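Phospholipase C-beta (PLC-beta) (Sepia officinalis, PDB 3QR0) is a multidomain phospholipase C of the beta class, joining PH, EF-hand, TIM-barrel and C2 domains in one chain with a calcium ion bound in the barrel. Local coordinates at residues H317-G322 / V613-G618; L327-Y332 / S620-K625; Y333-H338 / T362-L367; D562-Q567 / G592-A597. All coordinates share one frame; numbering follows the deposited sequence.

Interaction 1 of 4, residues H317-G322 / V613-G618; sequences HRLDLG and VFEYNG
Two backbone hydrogen bonds join the end of helix 316-319 to the loop 613-618. Asn-617 N reaches Arg-318 O at 2.8 Å, nearly along the C=O axis, and Gly-618 N reaches Leu-319 O, also at 2.8 Å but from above the carbonyl plane. Asn-617 and Gly-618 both have positive phi, and this turn presents their successive N-H groups to successive helix carbonyls. Gly-618 has no side chain, so Leu-321 CB comes within 4.1 Å of its CA.

Beside these bonds the Arg-318 side chain, bent at chi3 (68°), brings NH1 over one face of the Tyr-616 ring, 3.4 Å from CG and off toward the rim, with the guanidinium and ring planes 31° apart. Its NH2 holds a water at 2.8 Å, which in turn donates a hydrogen bond to Val-613 O. Leu-321 leans on Asn-617, its CG 3.5 Å from Asn-617 O.

Further out, Asn-617 ND2 bonds to Tyr-622 O and OD1 accepts from Ala-323 N, which fixes the rotation of this amide. Glu-615 turns to Asn-148 and Arg-751. Pro-737 touches both Arg-318 and Tyr-616.

The last carbonyls of so short a helix thus find their hydrogen-bond donors in a loop almost 300 residues on, and the cationic guanidinium over the Tyr-616 face would add a favourable electrostatic term.

Interaction 2 of 4, residues L327-Y332 / S620-K625; sequences LTLAAY and SGYLLK
A short antiparallel pairing of strands 332-334 and 622-624 ties the beginning of the X half of the TIM barrel to the end of the Y half. Tyr-332 and Leu-624 form a non-hydrogen-bonded pair, with both side chains on one face. Next to it Lys-625 N donates to Ala-331 O at 2.9 Å, an almost straight bond (164°) lying in the carbonyl plane.

The tight part centres on the Tyr-332 ring. Leu-624 has CG anti to its backbone N, and this swings CD1 over one face of the ring, 3.9 Å from the centroid in a CH-pi contact. Tyr-622 brings its CD2 to Tyr-332 CB at 3.9 Å, and the two tyrosine side chains cross at about a right angle. Leu-329 CD2 meets the Tyr-622 ring at its edge, 3.8 Å from CE2. Both hydroxyls have partners: Tyr-622 OH bonds to Pro-411 O, while Tyr-332 OH accepts from Leu-327 N at 3.0 Å and is also bonded to Asn-324 O.

Toward solvent the packing thins: Leu-327 touches the other segment through CD1 against Leu-624 CD1, both residues partly exposed, with Arg-630 touching each.

On the buried side Lys-625 bends at chi3 (-91°), its NZ bonds to Gly-592 O and Asn-564 O, and its CE sits 2.9 Å from Ala-330 O.

Interaction 3 of 4, residues Y333-H338 / T362-L367; sequences YINSSH and TGCRCL
Asn-335 leaves the backbone with CG anti to N (chi1 -169°), which lays its side chain along Cys-364. CB faces Cys-364 CA, and CG closes to 3.7 Å of the same atom. At the tip ND2 passes 3.5 Å from Cys-364 N and donates a hydrogen bond to a water at 3.1 Å; that water in turn donates to Thr-362 O, so the amide reaches the helix end through one solvent molecule. The other branch, OD1, is taken by Asn-610 ND2, and together these partners fix the amide's rotation.

The main chain of the same residue is just as busy. Asn-335 O accepts twice, from Arg-365 N at 2.8 Å, above the carbonyl plane, and from Cys-366 N at 3.1 Å, in that plane. Here helix 354-361 ends in a Schellman motif at Gly-363, and the chain then turns into strand 366-372 of the TIM barrel. A single bridge pairs Ser-336 with Cys-366, and Ser-337 N donates to Cys-366 O at 2.8 Å, nearly along the C=O axis. Ser-336 OG sits over Cys-366 CB and donates to Ile-334 O.

Cys-364 SG lies alongside 335-337, 3.7 Å from Ser-337 CB. Just past the two segments come the calcium ligands Asn-339 and Glu-368, and the Ser-337 side chain lies about 10 Å from the ion.

Interaction 4 of 4, residues D562-Q567 / G592-A597; sequences DYNKKQ and GCQLVA
Gln-594 NE2 is held by two hydrogen bonds, one to Gln-567 O at 2.9 Å and one to Ala-330 O. The first bends to 142° and meets the carbonyl from above its plane. Asn-564 O lies almost as near, 3.0 Å from NE2, but its angle is too poor for a bond. The other branch of the amide is used as well, because OE1 accepts from Thr-569 N. Three bonds therefore fix which way the group is turned. The Gln-594 chain gets there by bending at chi2 (87°), after CG sets off beside the backbone N.

Asn-564 comes in from the end of helix 557-563 and stands almost upright to that amide, the two planes 85° apart. Its CB rests on Gly-592 O at 3.2 Å. Its ND2 lies 3.5 Å from Cys-593 SG, bonding to Ala-591 O, while OD1 pairs with Thr-569 OG1. This is the strand-entry side of the beta-alpha units of a TIM barrel: helix 557-563 leads into strand 569-572, which runs parallel to its neighbour 595-596. Gly-592, with positive phi, is the C-prime residue of the Schellman motif that ends helix 586-589, so the contact sets two helix ends against each other just before their strands. The salt bridge of Lys-565 NZ with Asp-562 OD2 lies within 562-567, away from this contact.

Overall arrangement
All four contacts belong to the TIM barrel or its border, their centres 10 to 21 Å apart. Interaction 1 joins helix 316-319 and the turn after it, and interaction 2 the start of the X half, to the end of the Y half, nearly 300 residues on; their segments alternate along the chain. Interactions 3 and 4 are local closures between them, one in each half. Strand 332-334 is common to interactions 2, 3 and 4, and Phe-614 of interaction 1 packs against it. It pairs with 622-624, its continuation bridges to strand 366-372, and Ile-334 bonds to Gln-594. Lys-625 links interactions 2 and 4. The barrel's first strand thus brings X and Y halves together.

Interaction 1 of 4, residues H317-G322 / V613-G618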
# COMPACT_ATOMS: atom_id res chain seq x y z
N HIS A 317 -4.03 15.88 -2.25
CA HIS A 317 -5.47 15.92 -1.95
C HIS A 317 -6.11 14.52 -1.99
O HIS A 317 -7.11 14.28 -1.32
CB HIS A 317 -6.21 16.91 -2.88
CG HIS A 317 -6.33 16.45 -4.30
ND1 HIS A 317 -5.30 16.54 -5.21
CD2 HIS A 317 -7.37 15.89 -4.97
CE1 HIS A 317 -5.69 16.06 -6.37
NE2 HIS A 317 -6.94 15.65 -6.25
N ARG A 318 -5.53 13.61 -2.77
CA ARG A 318 -5.99 12.21 -2.81
C ARG A 318 -5.33 11.35 -1.73
O ARG A 318 -5.96 10.44 -1.21
CB ARG A 318 -5.72 11.59 -4.18
CG ARG A 318 -6.65 12.08 -5.28
CD ARG A 318 -6.77 11.05 -6.42
NE ARG A 318 -7.47 9.82 -6.02
CZ ARG A 318 -6.92 8.60 -5.89
NH1 ARG A 318 -5.62 8.38 -6.11
NH2 ARG A 318 -7.69 7.57 -5.52
N LEU A 319 -4.06 11.61 -1.44
CA LEU A 319 -3.32 10.86 -0.42
C LEU A 319 -3.94 11.09 0.96
O LEU A 319 -4.11 10.15 1.73
CB LEU A 319 -1.85 11.29 -0.39
CG LEU A 319 -0.93 10.56 0.60
CD1 LEU A 319 -0.82 9.08 0.26
CD2 LEU A 319 0.44 11.21 0.63
N ASP A 320 -4.28 12.34 1.24
CA ASP A 320 -4.96 12.74 2.47
C ASP A 320 -6.32 12.06 2.54
O ASP A 320 -6.88 11.65 1.52
CB ASP A 320 -5.11 14.27 2.50
CG ASP A 320 -5.58 14.80 3.84
OD1 ASP A 320 -5.16 14.28 4.89
OD2 ASP A 320 -6.37 15.77 3.84
N LEU A 321 -6.87 11.92 3.75
CA LEU A 321 -8.19 11.32 3.92
C LEU A 321 -9.23 12.39 3.59
O LEU A 321 -9.87 12.96 4.47
CB LEU A 321 -8.36 10.75 5.33
CG LEU A 321 -9.31 9.56 5.44
CD1 LEU A 321 -9.13 8.85 6.77
CD2 LEU A 321 -10.75 10.00 5.25
N GLY A 322 -9.37 12.65 2.29
CA GLY A 322 -10.18 13.76 1.80
C GLY A 322 -11.48 13.38 1.13
O GLY A 322 -12.29 14.24 0.81
N VAL A 613 -3.44 0.99 -4.62
CA VAL A 613 -4.61 1.87 -4.73
C VAL A 613 -5.16 2.27 -3.37
O VAL A 613 -5.60 3.41 -3.19
CB VAL A 613 -5.75 1.28 -5.62
CG1 VAL A 613 -5.21 0.92 -7.02
CG2 VAL A 613 -6.41 0.09 -4.98
N PHE A 614 -5.11 1.35 -2.40
CA PHE A 614 -5.65 1.61 -1.06
C PHE A 614 -4.69 2.38 -0.14
O PHE A 614 -5.02 2.63 1.02
CB PHE A 614 -6.13 0.31 -0.40
CG PHE A 614 -7.50 -0.12 -0.83
CD1 PHE A 614 -8.61 0.63 -0.50
CD2 PHE A 614 -7.69 -1.28 -1.58
CE1 PHE A 614 -9.89 0.25 -0.89
CE2 PHE A 614 -8.96 -1.67 -1.98
CZ PHE A 614 -10.06 -0.90 -1.63
N GLU A 615 -3.52 2.77 -0.65
CA GLU A 615 -2.68 3.73 0.06
C GLU A 615 -3.37 5.09 0.12
O GLU A 615 -3.22 5.83 1.09
CB GLU A 615 -1.32 3.91 -0.63
CG GLU A 615 -0.37 4.79 0.19
CD GLU A 615 0.95 5.04 -0.47
OE1 GLU A 615 1.05 4.93 -1.71
OE2 GLU A 615 1.91 5.35 0.27
N TYR A 616 -4.15 5.39 -0.92
CA TYR A 616 -4.83 6.68 -1.03
C TYR A 616 -6.03 6.78 -0.09
O TYR A 616 -6.44 5.80 0.53
CB TYR A 616 -5.20 6.96 -2.49
CG TYR A 616 -3.97 7.23 -3.33
CD1 TYR A 616 -3.45 8.51 -3.43
CD2 TYR A 616 -3.31 6.20 -4.00
CE1 TYR A 616 -2.32 8.77 -4.18
CE2 TYR A 616 -2.18 6.45 -4.75
CZ TYR A 616 -1.68 7.75 -4.83
OH TYR A 616 -0.56 8.03 -5.57
N ASN A 617 -6.57 7.99 0.04
CA ASN A 617 -7.59 8.31 1.03
C ASN A 617 -7.14 7.94 2.45
O ASN A 617 -7.86 7.28 3.20
CB ASN A 617 -8.93 7.68 0.68
CG ASN A 617 -10.10 8.37 1.38
OD1 ASN A 617 -10.12 9.60 1.50
ND2 ASN A 617 -11.06 7.58 1.86
N GLY A 618 -5.93 8.38 2.80
CA GLY A 618 -5.40 8.24 4.16
C GLY A 618 -5.07 6.83 4.58
O GLY A 618 -4.94 6.55 5.78
O HOH W 1 -6.59 4.96 -5.33
O HOH W 2 -8.97 11.13 -0.79

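Interaction 2 of 4, residues L327-Y332 / S620-K625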
# COMPACT_ATOMS: atom_id res chain seq x y z
N LEU A 327 -21.44 8.77 2.52
CA LEU A 327 -22.41 8.10 1.66
C LEU A 327 -22.62 6.67 2.14
O LEU A 327 -21.86 6.18 2.98
CB LEU A 327 -21.93 8.12 0.20
CG LEU A 327 -21.77 9.54 -0.39
CD1 LEU A 327 -21.17 9.48 -1.78
CD2 LEU A 327 -23.10 10.28 -0.39
N THR A 328 -23.65 6.01 1.63
CA THR A 328 -23.93 4.62 1.97
C THR A 328 -22.70 3.71 1.77
O THR A 328 -21.92 3.93 0.85
CB THR A 328 -25.10 4.07 1.13
OG1 THR A 328 -25.29 2.68 1.41
CG2 THR A 328 -24.84 4.25 -0.37
N LEU A 329 -22.52 2.72 2.65
CA LEU A 329 -21.42 1.73 2.53
C LEU A 329 -21.28 1.14 1.13
O LEU A 329 -20.16 0.85 0.68
CB LEU A 329 -21.61 0.56 3.50
CG LEU A 329 -20.92 0.60 4.87
CD1 LEU A 329 -21.33 -0.61 5.71
CD2 LEU A 329 -19.40 0.64 4.70
N ALA A 330 -22.40 0.93 0.46
CA ALA A 330 -22.42 0.37 -0.90
C ALA A 330 -21.67 1.24 -1.92
O ALA A 330 -21.33 0.76 -3.00
CB ALA A 330 -23.87 0.13 -1.36
N ALA A 331 -21.41 2.50 -1.58
CA ALA A 331 -20.76 3.45 -2.48
C ALA A 331 -19.22 3.35 -2.53
O ALA A 331 -18.59 4.10 -3.27
CB ALA A 331 -21.17 4.87 -2.10
N TYR A 332 -18.63 2.44 -1.77
CA TYR A 332 -17.18 2.41 -1.61
C TYR A 332 -16.56 1.10 -2.05
O TYR A 332 -17.17 0.04 -1.94
CB TYR A 332 -16.82 2.65 -0.14
CG TYR A 332 -17.30 3.98 0.35
CD1 TYR A 332 -16.49 5.11 0.31
CD2 TYR A 332 -18.60 4.13 0.83
CE1 TYR A 332 -16.95 6.35 0.76
CE2 TYR A 332 -19.06 5.35 1.27
CZ TYR A 332 -18.24 6.46 1.23
OH TYR A 332 -18.73 7.66 1.67
N SER A 620 -7.11 4.55 4.60
CA SER A 620 -8.29 4.24 5.41
C SER A 620 -8.90 2.88 5.09
O SER A 620 -9.69 2.35 5.87
CB SER A 620 -9.35 5.31 5.20
OG SER A 620 -9.78 5.31 3.85
N GLY A 621 -8.56 2.34 3.92
CA GLY A 621 -9.17 1.11 3.43
C GLY A 621 -10.50 1.33 2.72
O GLY A 621 -11.17 0.37 2.37
N TYR A 622 -10.86 2.60 2.51
CA TYR A 622 -12.08 2.97 1.79
C TYR A 622 -11.77 3.92 0.64
O TYR A 622 -11.10 4.93 0.83
CB TYR A 622 -13.07 3.65 2.74
CG TYR A 622 -13.78 2.69 3.64
CD1 TYR A 622 -13.14 2.17 4.77
CD2 TYR A 622 -15.07 2.26 3.37
CE1 TYR A 622 -13.79 1.27 5.60
CE2 TYR A 622 -15.72 1.37 4.17
CZ TYR A 622 -15.08 0.87 5.29
OH TYR A 622 -15.73 -0.03 6.09
N LEU A 623 -12.28 3.60 -0.55
CA LEU A 623 -12.19 4.48 -1.71
C LEU A 623 -13.60 4.68 -2.26
O LEU A 623 -14.33 3.71 -2.47
CB LEU A 623 -11.31 3.87 -2.80
CG LEU A 623 -9.83 3.68 -2.46
CD1 LEU A 623 -9.14 2.78 -3.49
CD2 LEU A 623 -9.14 5.02 -2.36
N LEU A 624 -13.98 5.93 -2.49
CA LEU A 624 -15.30 6.25 -3.02
C LEU A 624 -15.37 5.84 -4.49
O LEU A 624 -14.49 6.21 -5.27
CB LEU A 624 -15.57 7.75 -2.87
CG LEU A 624 -16.97 8.24 -3.26
CD1 LEU A 624 -18.01 7.58 -2.36
CD2 LEU A 624 -17.07 9.76 -3.19
N LYS A 625 -16.40 5.09 -4.86
CA LYS A 625 -16.59 4.72 -6.26
C LYS A 625 -16.85 5.96 -7.14
O LYS A 625 -17.38 6.97 -6.66
CB LYS A 625 -17.74 3.70 -6.41
CG LYS A 625 -17.44 2.33 -5.79
CD LYS A 625 -18.41 1.24 -6.26
CE LYS A 625 -19.61 1.11 -5.36
NZ LYS A 625 -20.66 0.21 -5.90

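Interaction 3 of 4, residues Y333-H338 / T362-L367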
# COMPACT_ATOMS: atom_id res chain seq x y z
N TYR A 333 -15.32 1.18 -2.52
CA TYR A 333 -14.47 0.01 -2.62
C TYR A 333 -13.81 -0.13 -1.25
O TYR A 333 -13.27 0.85 -0.73
CB TYR A 333 -13.42 0.18 -3.71
CG TYR A 333 -13.97 0.32 -5.10
CD1 TYR A 333 -14.87 -0.62 -5.62
CD2 TYR A 333 -13.57 1.37 -5.92
CE1 TYR A 333 -15.37 -0.49 -6.91
CE2 TYR A 333 -14.07 1.51 -7.21
CZ TYR A 333 -14.96 0.58 -7.70
OH TYR A 333 -15.46 0.71 -8.98
N ILE A 334 -13.86 -1.32 -0.68
CA ILE A 334 -13.42 -1.57 0.69
C ILE A 334 -12.34 -2.66 0.67
O ILE A 334 -12.57 -3.77 0.18
CB ILE A 334 -14.60 -2.02 1.58
CG1 ILE A 334 -15.75 -1.00 1.51
CG2 ILE A 334 -14.15 -2.20 3.03
CD1 ILE A 334 -16.97 -1.37 2.35
N ASN A 335 -11.16 -2.32 1.19
CA ASN A 335 -9.99 -3.20 1.15
C ASN A 335 -10.26 -4.50 1.91
O ASN A 335 -10.59 -4.46 3.11
CB ASN A 335 -8.79 -2.43 1.73
CG ASN A 335 -7.46 -3.10 1.50
OD1 ASN A 335 -7.36 -4.17 0.90
ND2 ASN A 335 -6.40 -2.47 1.99
N SER A 336 -10.14 -5.64 1.21
CA SER A 336 -10.64 -6.92 1.70
C SER A 336 -9.68 -8.11 1.54
O SER A 336 -9.05 -8.29 0.49
CB SER A 336 -11.94 -7.27 0.97
OG SER A 336 -12.93 -6.27 1.20
N SER A 337 -9.63 -8.94 2.59
CA SER A 337 -8.75 -10.10 2.66
C SER A 337 -9.55 -11.41 2.66
O SER A 337 -10.57 -11.52 3.34
CB SER A 337 -7.91 -10.01 3.94
OG SER A 337 -7.37 -11.26 4.29
N HIS A 338 -9.06 -12.41 1.92
CA HIS A 338 -9.64 -13.76 1.88
C HIS A 338 -8.84 -14.75 2.75
O HIS A 338 -7.61 -14.67 2.78
CB HIS A 338 -9.67 -14.29 0.44
CG HIS A 338 -10.05 -15.73 0.33
ND1 HIS A 338 -9.17 -16.71 -0.07
CD2 HIS A 338 -11.22 -16.36 0.58
CE1 HIS A 338 -9.78 -17.88 -0.07
NE2 HIS A 338 -11.03 -17.70 0.33
N THR A 362 -2.15 -2.85 7.21
CA THR A 362 -2.14 -2.32 5.84
C THR A 362 -3.34 -1.40 5.57
O THR A 362 -3.39 -0.74 4.53
CB THR A 362 -2.22 -3.43 4.79
OG1 THR A 362 -3.53 -4.02 4.80
CG2 THR A 362 -1.16 -4.51 5.04
N GLY A 363 -4.30 -1.38 6.49
CA GLY A 363 -5.55 -0.65 6.30
C GLY A 363 -6.68 -1.51 5.77
O GLY A 363 -7.80 -1.02 5.60
N CYS A 364 -6.42 -2.79 5.51
CA CYS A 364 -7.48 -3.74 5.15
C CYS A 364 -8.62 -3.66 6.16
O CYS A 364 -8.38 -3.58 7.37
CB CYS A 364 -6.93 -5.16 5.12
SG CYS A 364 -8.08 -6.35 4.42
N ARG A 365 -9.86 -3.65 5.67
CA ARG A 365 -11.05 -3.48 6.53
C ARG A 365 -11.93 -4.72 6.65
O ARG A 365 -12.75 -4.81 7.56
CB ARG A 365 -11.92 -2.32 6.02
CG ARG A 365 -11.22 -0.95 5.99
CD ARG A 365 -10.95 -0.39 7.39
NE ARG A 365 -9.68 -0.88 7.90
CZ ARG A 365 -9.29 -0.83 9.17
NH1 ARG A 365 -10.05 -0.29 10.12
NH2 ARG A 365 -8.10 -1.33 9.48
N CYS A 366 -11.80 -5.67 5.73
CA CYS A 366 -12.67 -6.84 5.71
C CYS A 366 -11.83 -8.10 5.77
O CYS A 366 -10.96 -8.32 4.93
CB CYS A 366 -13.56 -6.84 4.47
SG CYS A 366 -14.77 -8.22 4.41
N LEU A 367 -12.10 -8.92 6.79
CA LEU A 367 -11.31 -10.10 7.09
C LEU A 367 -12.20 -11.32 7.09
O LEU A 367 -13.42 -11.21 7.21
CB LEU A 367 -10.68 -9.97 8.48
CG LEU A 367 -10.07 -8.62 8.87
CD1 LEU A 367 -9.68 -8.66 10.35
CD2 LEU A 367 -8.88 -8.28 8.00
O HOH W 3 -5.61 0.29 3.14

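Interaction 4 of 4, residues D562-Q567 / G592-A597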
# COMPACT_ATOMS: atom_id res chain seq x y z
N ASP A 562 -25.92 -2.08 -11.11
CA ASP A 562 -27.07 -1.46 -10.44
C ASP A 562 -27.31 -2.04 -9.05
O ASP A 562 -27.59 -1.30 -8.11
CB ASP A 562 -28.34 -1.61 -11.29
CG ASP A 562 -28.43 -0.59 -12.42
OD1 ASP A 562 -29.44 -0.65 -13.16
OD2 ASP A 562 -27.52 0.25 -12.59
N TYR A 563 -27.21 -3.36 -8.92
CA TYR A 563 -27.31 -4.04 -7.62
C TYR A 563 -26.33 -3.44 -6.60
O TYR A 563 -26.69 -3.18 -5.44
CB TYR A 563 -27.06 -5.55 -7.79
CG TYR A 563 -26.86 -6.29 -6.49
CD1 TYR A 563 -27.93 -6.90 -5.83
CD2 TYR A 563 -25.60 -6.39 -5.92
CE1 TYR A 563 -27.74 -7.58 -4.63
CE2 TYR A 563 -25.40 -7.07 -4.72
CZ TYR A 563 -26.47 -7.67 -4.08
OH TYR A 563 -26.26 -8.33 -2.90
N ASN A 564 -25.10 -3.21 -7.04
CA ASN A 564 -24.04 -2.68 -6.17
C ASN A 564 -24.15 -1.19 -5.83
O ASN A 564 -23.30 -0.65 -5.12
CB ASN A 564 -22.66 -2.98 -6.79
CG ASN A 564 -22.25 -4.44 -6.62
OD1 ASN A 564 -22.55 -5.07 -5.60
ND2 ASN A 564 -21.57 -4.98 -7.62
N LYS A 565 -25.18 -0.52 -6.33
CA LYS A 565 -25.43 0.87 -5.93
C LYS A 565 -26.10 0.95 -4.57
O LYS A 565 -25.94 1.94 -3.86
CB LYS A 565 -26.26 1.59 -7.00
CG LYS A 565 -25.51 1.74 -8.30
CD LYS A 565 -26.31 2.41 -9.39
CE LYS A 565 -25.51 2.48 -10.69
NZ LYS A 565 -26.40 2.68 -11.86
N LYS A 566 -26.84 -0.09 -4.20
CA LYS A 566 -27.57 -0.13 -2.94
C LYS A 566 -27.12 -1.25 -2.00
O LYS A 566 -27.16 -1.08 -0.79
CB LYS A 566 -29.07 -0.26 -3.22
CG LYS A 566 -29.65 0.94 -3.92
CD LYS A 566 -31.14 0.76 -4.21
CE LYS A 566 -31.80 2.08 -4.56
NZ LYS A 566 -33.27 1.93 -4.75
N GLN A 567 -26.69 -2.37 -2.57
CA GLN A 567 -26.30 -3.54 -1.79
C GLN A 567 -24.84 -3.89 -2.00
O GLN A 567 -24.20 -3.41 -2.94
CB GLN A 567 -27.19 -4.74 -2.13
CG GLN A 567 -28.64 -4.54 -1.67
CD GLN A 567 -29.55 -5.68 -2.07
OE1 GLN A 567 -30.39 -5.53 -2.95
NE2 GLN A 567 -29.39 -6.83 -1.41
N GLY A 592 -18.63 -2.59 -9.74
CA GLY A 592 -19.02 -1.89 -8.52
C GLY A 592 -19.02 -2.74 -7.26
O GLY A 592 -19.55 -2.30 -6.24
N CYS A 593 -18.42 -3.94 -7.32
CA CYS A 593 -18.31 -4.82 -6.14
C CYS A 593 -17.40 -4.17 -5.11
O CYS A 593 -16.35 -3.64 -5.46
CB CYS A 593 -17.75 -6.21 -6.50
SG CYS A 593 -18.75 -7.12 -7.70
N GLN A 594 -17.80 -4.23 -3.85
CA GLN A 594 -17.15 -3.47 -2.79
C GLN A 594 -16.09 -4.27 -2.04
O GLN A 594 -15.03 -3.73 -1.70
CB GLN A 594 -18.18 -2.95 -1.79
CG GLN A 594 -19.27 -2.10 -2.42
CD GLN A 594 -20.44 -2.93 -2.91
OE1 GLN A 594 -20.37 -4.16 -2.99
NE2 GLN A 594 -21.53 -2.26 -3.24
N LEU A 595 -16.38 -5.54 -1.77
CA LEU A 595 -15.52 -6.37 -0.94
C LEU A 595 -14.84 -7.43 -1.81
O LEU A 595 -15.24 -8.60 -1.82
CB LEU A 595 -16.33 -7.02 0.19
CG LEU A 595 -17.00 -6.08 1.20
CD1 LEU A 595 -17.97 -6.85 2.11
CD2 LEU A 595 -15.96 -5.35 2.03
N VAL A 596 -13.82 -7.01 -2.56
CA VAL A 596 -13.12 -7.88 -3.48
C VAL A 596 -11.93 -8.52 -2.75
O VAL A 596 -10.83 -7.97 -2.74
CB VAL A 596 -12.71 -7.10 -4.74
CG1 VAL A 596 -12.03 -8.01 -5.75
CG2 VAL A 596 -13.93 -6.45 -5.36
N ALA A 597 -12.19 -9.68 -2.15
CA ALA A 597 -11.25 -10.33 -1.23
C ALA A 597 -10.04 -10.99 -1.91
O ALA A 597 -10.18 -11.74 -2.88
CB ALA A 597 -11.98 -11.35 -0.37